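Aminomethyltransferase (Bartonella henselae, PDB 3GIR) belongs to the aminomethyltransferase family of T-protein-like proteins, in which a folate-binding domain is followed by a C-terminal beta-barrel domain. Local coordinates at residues D80-K85 with E171-A176; Q206-T211 with I223-G228; V311-Q316 with I376-H381. One frame throughout, in Å; residues are numbered along the deposited sequence. Where two conformers were deposited one is given.

Overall arrangement
Contacts 1 and 2 belong to one unit, with centres about 9 Å apart in the folate-binding domain. Strands 173-178 and 220-225 are neighbours in a mixed sheet, and L175 O lies 2.8 Å from I223 N, probably a hydrogen bond that ties the two contacts directly. A second probable bond joins V173 N to L225 O. The side chain of L175 is about 13 Å from the sodium ion, which is bound at L238, D240 and V243. Contact 3 lies across the chain's centre, in the C-terminal barrel domain; its centre is about 33 Å from that of contact 1 and about 40 Å from that of contact 2.

Contact 1: residues D80-K85 with E171-A176; sequences DISHMK and ERVLLA
L174 is held at both backbone polar atoms by the residues that follow D80. L174 O accepts from I81 N at 2.9 Å, and L174 N donates to S82 OG at 3.1 Å in a fairly straight bond (158°). Serine suits this place because its hydroxyl can accept and donate at once: S82 OG gives its proton to D80 OD1, 2.6 Å away, on the carboxylate's syn lone pair. S82 N also donates to D80 OD1, at 3.0 Å, completing an Asx turn, while D80 OD2 is met by H42. A type I turn from I81 to M84 follows and carries the chain out of strand 76-80, in the mixed sheet beside strand 173-178, into strand 85-90 of a second, antiparallel sheet. Waters bridge the segments beyond S82: two lie within hydrogen-bonding distance of R172 O, one also near S82 O, the other near M84 O, and a third links R172 N to K85 NZ. With chi1 of 56° placing CG1 between backbone N and carbonyl carbon, I81 slants across L174, with I81 CD1 3.6 Å from L174 CD2 and 3.9 Å from A176 CB. M84 CB meets L174 CD2 at 3.8 Å.

Contact 2: residues Q206-T211 with I223-G228; sequences QDWFIT and IALPIG
F209 and A224 form an antiparallel, hydrogen-bonded pair: F209 N donates to A224 O at 2.9 Å, and A224 N returns the bond to F209 O at the same length. The short strands 209-211 and 223-225 run almost exactly antiparallel, at 174°, with their axes 4.8 Å apart at closest. I210 and I223 follow as a non-hydrogen-bonded pair. Before the strand proper begins, W208 still lies alongside A224 and L225, W208 CA approaching A224 O at 3.3 Å in a CA-H...O contact.

The indole of W208 meets I223, L225 and P226. L225 covers one face, with CB above the centre of the ring system and CD1 only 3.8 Å from the centroid of the six-membered ring, 26° off its normal, a CH-pi contact. With its CG between backbone N and carbonyl carbon (chi1 75°), L225 runs side by side with the indole. I223 CG2 comes obliquely to CE3 of W208 at 4.0 Å and to I210 CG1 at the same distance. The compact ring of P226 crosses the indole at about a right angle and meets D207 CB with its CG, 3.8 Å away. F209 and A224 lie on the face of the sheet away from I210 and I223, where the small methyl of A224 sits at the edge of the phenyl ring and both residues pack on L86 of strand 85-90. W208, I223 and L225 instead meet L233 of helix 227-238. This is a beta hairpin, strands 209-211 and 220-225, leading straight into a helix that folds back over the sheet.

Contact 3: residues V311-Q316 with I376-H381; sequences VGLKPQ and IALSVH
S379 O receives the N-H of K314 at 2.8 Å, in a nearly straight bond of 166°, and the CA of L313 approaches the same oxygen. The return bond, S379 N to K314 O at 3.0 Å, makes K314 and S379 a hydrogen-bonded antiparallel pair; further on, Q316 N donates to A377 O, also at 3.0 Å. The strand segments come within 4.2 Å of each other with their directions at 144°, a marked twist. At the G312 end H381 N still donates to G312 O, but H381 O reaches G312 N through a water; with no side chain, G312 lets that carbonyl come close.

K314 and S379 share one face, and H381 comes in beside K314. K314 is fully extended, and its CD lies 3.8 Å from H381 CD2 as the two chains slant past each other. Lysine suits this rim, giving aliphatic length to the imidazole and carrying its ammonium outward. A water in the plane of the H381 ring is 2.8 Å from NE2 and makes a weak bond to K314 NZ. Q316, with CG beside its backbone N (chi1 -64°), stretches over A377, with Q316 OE1 3.5 Å from A377 CB, and brings NE2 toward S379 CB; alanine is small enough to be lain across.

Apolar side chains take the other face. L378 CD2 is 4.0 Å from L313 CB and also touches the ring of P315, while L313 meets V380. P315 costs this pairing no bond, since it sits opposite L378 in a non-hydrogen-bonded pair. Beyond the contact, F385 stacks on the H381 ring, and L327 of strand 326-328 touches both L313 and L378. Within the antiparallel sheet of the C-terminal barrel domain, strand 349-356 borders 309-315 and strand 366-371 borders 374-381.

Contact 1: residues D80-K85 with E171-A176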
loop_
_atom_site.group_PDB
_atom_site.type_symbol
_atom_site.label_atom_id
_atom_site.label_comp_id
_atom_site.label_asym_id
_atom_site.label_seq_id
_atom_site.Cartn_x
_atom_site.Cartn_y
_atom_site.Cartn_z
ATOM N N ASP A 80 0.324 -4.937 -12.820
ATOM C CA ASP A 80 -0.701 -4.049 -13.278
ATOM C C ASP A 80 -1.563 -3.654 -12.086
ATOM O O ASP A 80 -2.347 -4.456 -11.543
ATOM C CB ASP A 80 -1.575 -4.705 -14.373
ATOM C CG ASP A 80 -2.539 -3.726 -14.981
ATOM O OD1 ASP A 80 -2.704 -2.590 -14.440
ATOM O OD2 ASP A 80 -3.205 -4.102 -15.994
ATOM N N ILE A 81 -1.428 -2.395 -11.657
ATOM C CA ILE A 81 -2.111 -1.842 -10.519
ATOM C C ILE A 81 -3.041 -0.691 -10.958
ATOM O O ILE A 81 -3.290 0.260 -10.234
ATOM C CB ILE A 81 -1.132 -1.479 -9.350
ATOM C CG1 ILE A 81 -0.075 -0.543 -9.825
ATOM C CG2 ILE A 81 -0.516 -2.792 -8.791
ATOM C CD1 ILE A 81 0.747 -0.001 -8.614
ATOM N N SER A 82 -3.656 -0.874 -12.135
ATOM C CA SER A 82 -4.521 0.118 -12.746
ATOM C C SER A 82 -5.852 0.233 -12.035
ATOM O O SER A 82 -6.663 1.069 -12.413
ATOM C CB SER A 82 -4.767 -0.184 -14.233
ATOM O OG SER A 82 -3.546 -0.138 -14.957
ATOM N N HIS A 83 -6.112 -0.625 -11.044
ATOM C CA HIS A 83 -7.269 -0.555 -10.174
ATOM C C HIS A 83 -7.117 0.543 -9.140
ATOM O O HIS A 83 -8.119 1.038 -8.602
ATOM C CB HIS A 83 -7.550 -1.938 -9.553
ATOM C CG HIS A 83 -6.480 -2.445 -8.662
ATOM N ND1 HIS A 83 -5.137 -2.288 -8.940
ATOM C CD2 HIS A 83 -6.521 -3.059 -7.444
ATOM C CE1 HIS A 83 -4.404 -2.822 -7.975
ATOM N NE2 HIS A 83 -5.221 -3.284 -7.036
ATOM N N MET A 84 -5.894 0.942 -8.841
ATOM C CA MET A 84 -5.611 2.112 -7.992
ATOM C C MET A 84 -6.009 3.369 -8.751
ATOM O O MET A 84 -6.188 3.349 -9.964
ATOM C CB MET A 84 -4.116 2.235 -7.662
ATOM C CG MET A 84 -3.448 1.011 -7.010
ATOM S SD MET A 84 -4.049 0.487 -5.366
ATOM C CE MET A 84 -3.123 1.463 -4.257
ATOM N N LYS A 85 -6.176 4.466 -8.021
ATOM C CA LYS A 85 -6.699 5.714 -8.573
ATOM C C LYS A 85 -5.810 6.880 -8.251
ATOM O O LYS A 85 -5.465 7.092 -7.094
ATOM C CB LYS A 85 -8.135 6.018 -8.083
ATOM C CG LYS A 85 -8.875 7.023 -8.899
ATOM C CD LYS A 85 -9.284 6.435 -10.271
ATOM C CE LYS A 85 -10.053 7.392 -11.112
ATOM N NZ LYS A 85 -10.473 6.690 -12.374
ATOM N N GLU A 171 -8.008 9.315 -15.290
ATOM C CA GLU A 171 -8.080 8.019 -15.988
ATOM C C GLU A 171 -6.674 7.621 -16.430
ATOM O O GLU A 171 -6.067 8.262 -17.277
ATOM C CB GLU A 171 -8.999 8.108 -17.206
ATOM C CG GLU A 171 -9.264 6.761 -17.829
ATOM C CD GLU A 171 -10.487 6.702 -18.758
ATOM O OE1 GLU A 171 -10.708 7.688 -19.508
ATOM O OE2 GLU A 171 -11.215 5.659 -18.760
ATOM N N ARG A 172 -6.159 6.576 -15.794
ATOM C CA ARG A 172 -4.801 6.143 -16.042
ATOM C C ARG A 172 -4.619 4.673 -15.926
ATOM O O ARG A 172 -5.359 3.971 -15.212
ATOM C CB ARG A 172 -3.876 6.761 -14.963
ATOM C CG ARG A 172 -3.751 8.264 -14.945
ATOM C CD ARG A 172 -2.996 8.809 -16.069
ATOM N NE ARG A 172 -2.836 10.266 -16.014
ATOM C CZ ARG A 172 -3.659 11.155 -16.557
ATOM N NH1 ARG A 172 -4.761 10.769 -17.163
ATOM N NH2 ARG A 172 -3.410 12.467 -16.495
ATOM N N VAL A 173 -3.592 4.170 -16.603
ATOM C CA VAL A 173 -2.990 2.870 -16.259
ATOM C C VAL A 173 -1.899 3.160 -15.286
ATOM O O VAL A 173 -1.208 4.158 -15.396
ATOM C CB VAL A 173 -2.494 2.124 -17.518
ATOM C CG1 VAL A 173 -1.392 1.083 -17.208
ATOM C CG2 VAL A 173 -3.682 1.495 -18.199
ATOM N N LEU A 174 -1.723 2.268 -14.318
ATOM C CA LEU A 174 -0.679 2.350 -13.339
ATOM C C LEU A 174 0.020 0.995 -13.313
ATOM O O LEU A 174 -0.628 -0.063 -13.121
ATOM C CB LEU A 174 -1.218 2.660 -11.921
ATOM C CG LEU A 174 -0.141 2.973 -10.835
ATOM C CD1 LEU A 174 0.673 4.216 -11.085
ATOM C CD2 LEU A 174 -0.923 3.072 -9.505
ATOM N N LEU A 175 1.333 1.003 -13.518
ATOM C CA LEU A 175 2.186 -0.197 -13.529
ATOM C C LEU A 175 3.211 -0.033 -12.439
ATOM O O LEU A 175 3.760 1.021 -12.309
ATOM C CB LEU A 175 2.906 -0.401 -14.860
ATOM C CG LEU A 175 2.017 -0.458 -16.089
ATOM C CD1 LEU A 175 2.851 -0.449 -17.386
ATOM C CD2 LEU A 175 1.211 -1.704 -16.019
ATOM N N ALA A 176 3.512 -1.073 -11.687
ATOM C CA ALA A 176 4.653 -1.083 -10.799
ATOM C C ALA A 176 5.718 -1.997 -11.384
ATOM O O ALA A 176 5.441 -3.054 -11.850
ATOM C CB ALA A 176 4.217 -1.627 -9.418
HETATM O O HOH W 1 -7.496 1.946 -15.006
HETATM O O HOH W 2 -5.346 4.272 -12.411
HETATM O O HOH W 3 -8.207 5.194 -14.030
#

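Contact 2: residues Q206-T211 with I223-G228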
loop_
_atom_site.group_PDB
_atom_site.type_symbol
_atom_site.label_atom_id
_atom_site.label_comp_id
_atom_site.label_asym_id
_atom_site.label_seq_id
_atom_site.Cartn_x
_atom_site.Cartn_y
_atom_site.Cartn_z
ATOM N N GLN A 206 4.007 15.078 -20.392
ATOM C CA GLN A 206 2.648 15.407 -20.145
ATOM C C GLN A 206 1.756 14.165 -19.828
ATOM O O GLN A 206 1.736 13.218 -20.578
ATOM C CB GLN A 206 2.094 16.173 -21.354
ATOM C CG GLN A 206 0.711 16.662 -21.180
ATOM C CD GLN A 206 0.634 17.902 -20.264
ATOM O OE1 GLN A 206 1.551 18.733 -20.227
ATOM N NE2 GLN A 206 -0.431 17.968 -19.460
ATOM N N ASP A 207 1.026 14.234 -18.728
ATOM C CA ASP A 207 0.106 13.189 -18.274
ATOM C C ASP A 207 0.810 11.877 -17.813
ATOM O O ASP A 207 0.122 10.909 -17.528
ATOM C CB ASP A 207 -0.992 12.897 -19.302
ATOM C CG ASP A 207 -1.994 14.086 -19.472
ATOM O OD1 ASP A 207 -1.989 15.014 -18.658
ATOM O OD2 ASP A 207 -2.836 14.032 -20.384
ATOM N N TRP A 208 2.131 11.874 -17.701
ATOM C CA TRP A 208 2.834 10.715 -17.176
ATOM C C TRP A 208 3.290 11.105 -15.758
ATOM O O TRP A 208 3.563 12.264 -15.481
ATOM C CB TRP A 208 4.098 10.373 -17.986
ATOM C CG TRP A 208 3.893 9.658 -19.252
ATOM C CD1 TRP A 208 3.146 10.051 -20.272
ATOM C CD2 TRP A 208 4.607 8.488 -19.677
ATOM N NE1 TRP A 208 3.245 9.143 -21.305
ATOM C CE2 TRP A 208 4.121 8.165 -20.954
ATOM C CE3 TRP A 208 5.488 7.616 -19.048
ATOM C CZ2 TRP A 208 4.590 7.056 -21.659
ATOM C CZ3 TRP A 208 5.952 6.512 -19.746
ATOM C CH2 TRP A 208 5.485 6.256 -21.035
ATOM N N PHE A 209 3.370 10.125 -14.853
ATOM C CA PHE A 209 3.846 10.368 -13.473
ATOM C C PHE A 209 4.675 9.179 -13.073
ATOM O O PHE A 209 4.171 8.058 -13.147
ATOM C CB PHE A 209 2.598 10.581 -12.582
ATOM C CG PHE A 209 2.844 10.680 -11.111
ATOM C CD1 PHE A 209 3.739 11.559 -10.586
ATOM C CD2 PHE A 209 2.122 9.868 -10.232
ATOM C CE1 PHE A 209 3.946 11.659 -9.186
ATOM C CE2 PHE A 209 2.281 9.988 -8.855
ATOM C CZ PHE A 209 3.250 10.861 -8.341
ATOM N N ILE A 210 5.958 9.360 -12.699
ATOM C CA ILE A 210 6.791 8.257 -12.288
ATOM C C ILE A 210 7.290 8.540 -10.898
ATOM O O ILE A 210 7.782 9.655 -10.621
ATOM C CB ILE A 210 7.994 8.046 -13.231
ATOM C CG1 ILE A 210 7.446 7.669 -14.630
ATOM C CG2 ILE A 210 9.007 7.015 -12.676
ATOM C CD1 ILE A 210 8.570 7.412 -15.702
ATOM N N THR A 211 7.199 7.529 -10.041
ATOM C CA THR A 211 7.702 7.602 -8.668
ATOM C C THR A 211 8.652 6.432 -8.395
ATOM O O THR A 211 8.523 5.362 -9.007
ATOM C CB THR A 211 6.593 7.622 -7.591
ATOM O OG1 THR A 211 5.842 6.381 -7.682
ATOM C CG2 THR A 211 5.626 8.853 -7.691
ATOM N N ILE A 223 4.655 3.714 -12.533
ATOM C CA ILE A 223 4.488 4.540 -13.740
ATOM C C ILE A 223 2.985 4.676 -14.037
ATOM O O ILE A 223 2.323 3.672 -14.237
ATOM C CB ILE A 223 5.205 3.939 -14.943
ATOM C CG1 ILE A 223 6.665 3.608 -14.638
ATOM C CG2 ILE A 223 5.048 4.850 -16.219
ATOM C CD1 ILE A 223 7.387 2.676 -15.733
ATOM N N ALA A 224 2.472 5.913 -14.090
ATOM C CA ALA A 224 1.099 6.224 -14.385
ATOM C C ALA A 224 1.095 6.937 -15.721
ATOM O O ALA A 224 1.908 7.843 -15.937
ATOM C CB ALA A 224 0.442 7.113 -13.292
ATOM N N LEU A 225 0.246 6.499 -16.615
ATOM C CA LEU A 225 0.202 7.098 -17.955
ATOM C C LEU A 225 -1.173 6.960 -18.548
ATOM O O LEU A 225 -1.991 6.185 -18.129
ATOM C CB LEU A 225 1.268 6.460 -18.881
ATOM C CG LEU A 225 1.043 5.058 -19.448
ATOM C CD1 LEU A 225 2.212 4.803 -20.515
ATOM C CD2 LEU A 225 1.049 3.973 -18.352
ATOM N N PRO A 226 -1.452 7.756 -19.609
ATOM C CA PRO A 226 -2.720 7.636 -20.253
ATOM C C PRO A 226 -2.995 6.230 -20.755
ATOM O O PRO A 226 -2.088 5.504 -21.155
ATOM C CB PRO A 226 -2.593 8.631 -21.445
ATOM C CG PRO A 226 -1.585 9.568 -20.989
ATOM C CD PRO A 226 -0.596 8.780 -20.229
ATOM N N ILE A 227 -4.241 5.853 -20.747
ATOM C CA ILE A 227 -4.698 4.520 -21.152
ATOM C C ILE A 227 -4.290 4.149 -22.588
ATOM O O ILE A 227 -3.815 3.039 -22.807
ATOM C CB ILE A 227 -6.196 4.287 -20.862
ATOM C CG1 ILE A 227 -6.437 4.295 -19.342
ATOM C CG2 ILE A 227 -6.741 3.042 -21.563
ATOM C CD1 ILE A 227 -7.924 4.379 -19.011
ATOM N N GLY A 228 -4.345 5.108 -23.500
ATOM C CA GLY A 228 -3.960 4.804 -24.892
ATOM C C GLY A 228 -2.504 4.559 -25.151
ATOM O O GLY A 228 -2.136 4.037 -26.229
#

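Contact 3: residues V311-Q316 with I376-H381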
loop_
_atom_site.group_PDB
_atom_site.type_symbol
_atom_site.label_atom_id
_atom_site.label_comp_id
_atom_site.label_asym_id
_atom_site.label_seq_id
_atom_site.Cartn_x
_atom_site.Cartn_y
_atom_site.Cartn_z
ATOM N N VAL A 311 0.372 -6.015 15.029
ATOM C CA VAL A 311 1.577 -6.716 15.183
ATOM C C VAL A 311 1.855 -7.725 14.071
ATOM O O VAL A 311 0.926 -8.296 13.460
ATOM C CB VAL A 311 1.681 -7.438 16.607
ATOM C CG1 VAL A 311 1.604 -6.427 17.769
ATOM C CG2 VAL A 311 0.647 -8.542 16.734
ATOM N N GLY A 312 3.152 -7.981 13.865
ATOM C CA GLY A 312 3.545 -9.132 13.105
ATOM C C GLY A 312 3.292 -10.390 13.872
ATOM O O GLY A 312 3.425 -10.387 15.116
ATOM N N LEU A 313 2.987 -11.482 13.179
ATOM C CA LEU A 313 2.741 -12.778 13.784
ATOM C C LEU A 313 3.439 -13.863 12.999
ATOM O O LEU A 313 3.311 -13.924 11.785
ATOM C CB LEU A 313 1.201 -13.069 13.816
ATOM C CG LEU A 313 0.388 -12.136 14.687
ATOM C CD1 LEU A 313 -1.165 -12.232 14.328
ATOM C CD2 LEU A 313 0.606 -12.379 16.182
ATOM N N LYS A 314 4.122 -14.761 13.698
ATOM C CA LYS A 314 4.794 -15.903 13.077
ATOM C C LYS A 314 4.148 -17.180 13.523
ATOM O O LYS A 314 4.296 -17.627 14.632
ATOM C CB LYS A 314 6.306 -15.895 13.381
ATOM C CG LYS A 314 7.067 -16.984 12.747
ATOM C CD LYS A 314 8.579 -17.046 13.185
ATOM C CE LYS A 314 9.250 -18.312 12.615
ATOM N NZ LYS A 314 10.766 -18.272 12.811
ATOM N N PRO A 315 3.353 -17.811 12.639
ATOM C CA PRO A 315 2.754 -19.107 12.956
ATOM C C PRO A 315 3.826 -20.160 13.212
ATOM O O PRO A 315 4.834 -20.165 12.516
ATOM C CB PRO A 315 1.969 -19.419 11.664
ATOM C CG PRO A 315 1.700 -18.197 11.085
ATOM C CD PRO A 315 2.955 -17.356 11.284
ATOM N N GLN A 316 3.621 -20.975 14.234
ATOM C CA GLN A 316 4.574 -22.077 14.586
ATOM C C GLN A 316 4.061 -23.319 13.920
ATOM O O GLN A 316 3.530 -24.239 14.549
ATOM C CB GLN A 316 4.620 -22.247 16.081
ATOM C CG GLN A 316 5.166 -21.018 16.759
ATOM C CD GLN A 316 5.312 -21.167 18.298
ATOM O OE1 GLN A 316 5.189 -22.272 18.906
ATOM N NE2 GLN A 316 5.554 -20.034 18.920
ATOM N N ILE A 376 -3.178 -23.978 18.024
ATOM C CA ILE A 376 -1.984 -23.731 17.234
ATOM C C ILE A 376 -1.332 -22.439 17.748
ATOM O O ILE A 376 -2.028 -21.432 17.915
ATOM C CB ILE A 376 -2.276 -23.445 15.719
ATOM C CG1 ILE A 376 -2.717 -24.708 15.004
ATOM C CG2 ILE A 376 -0.991 -22.885 14.978
ATOM C CD1 ILE A 376 -2.300 -25.908 15.707
ATOM N N ALA A 377 -0.018 -22.433 17.954
ATOM C CA ALA A 377 0.639 -21.253 18.528
ATOM C C ALA A 377 1.159 -20.329 17.430
ATOM O O ALA A 377 1.577 -20.785 16.355
ATOM C CB ALA A 377 1.814 -21.692 19.465
ATOM N N LEU A 378 1.093 -19.043 17.652
ATOM C CA LEU A 378 1.801 -18.025 16.841
ATOM C C LEU A 378 2.646 -17.195 17.835
ATOM O O LEU A 378 2.248 -17.065 18.988
ATOM C CB LEU A 378 0.863 -17.022 16.213
ATOM C CG LEU A 378 -0.232 -17.615 15.290
ATOM C CD1 LEU A 378 -1.488 -18.130 16.075
ATOM C CD2 LEU A 378 -0.585 -16.641 14.197
ATOM N N SER A 379 3.750 -16.600 17.397
ATOM C CA SER A 379 4.419 -15.670 18.275
ATOM C C SER A 379 4.410 -14.282 17.644
ATOM O O SER A 379 4.551 -14.101 16.403
ATOM C CB SER A 379 5.856 -16.166 18.551
ATOM O OG SER A 379 6.595 -16.292 17.336
ATOM N N VAL A 380 4.276 -13.290 18.488
ATOM C CA VAL A 380 4.334 -11.926 18.026
ATOM C C VAL A 380 5.759 -11.687 17.524
ATOM O O VAL A 380 6.720 -12.118 18.118
ATOM C CB VAL A 380 4.000 -10.934 19.162
ATOM C CG1 VAL A 380 4.355 -9.468 18.752
ATOM C CG2 VAL A 380 2.530 -11.116 19.651
ATOM N N HIS A 381 5.894 -11.075 16.349
ATOM C CA HIS A 381 7.137 -11.050 15.584
ATOM C C HIS A 381 7.360 -9.632 15.079
ATOM O O HIS A 381 6.442 -8.922 14.689
ATOM C CB HIS A 381 7.122 -12.037 14.419
ATOM C CG HIS A 381 8.452 -12.312 13.778
ATOM N ND1 HIS A 381 9.075 -11.432 12.900
ATOM C CD2 HIS A 381 9.247 -13.397 13.849
ATOM C CE1 HIS A 381 10.219 -11.969 12.499
ATOM N NE2 HIS A 381 10.350 -13.156 13.058
HETATM O O HOH W 4 5.103 -6.741 15.801
HETATM O O HOH W 5 12.141 -15.229 12.776
HETATM O O HOH W 6 1.713 -24.620 17.287
#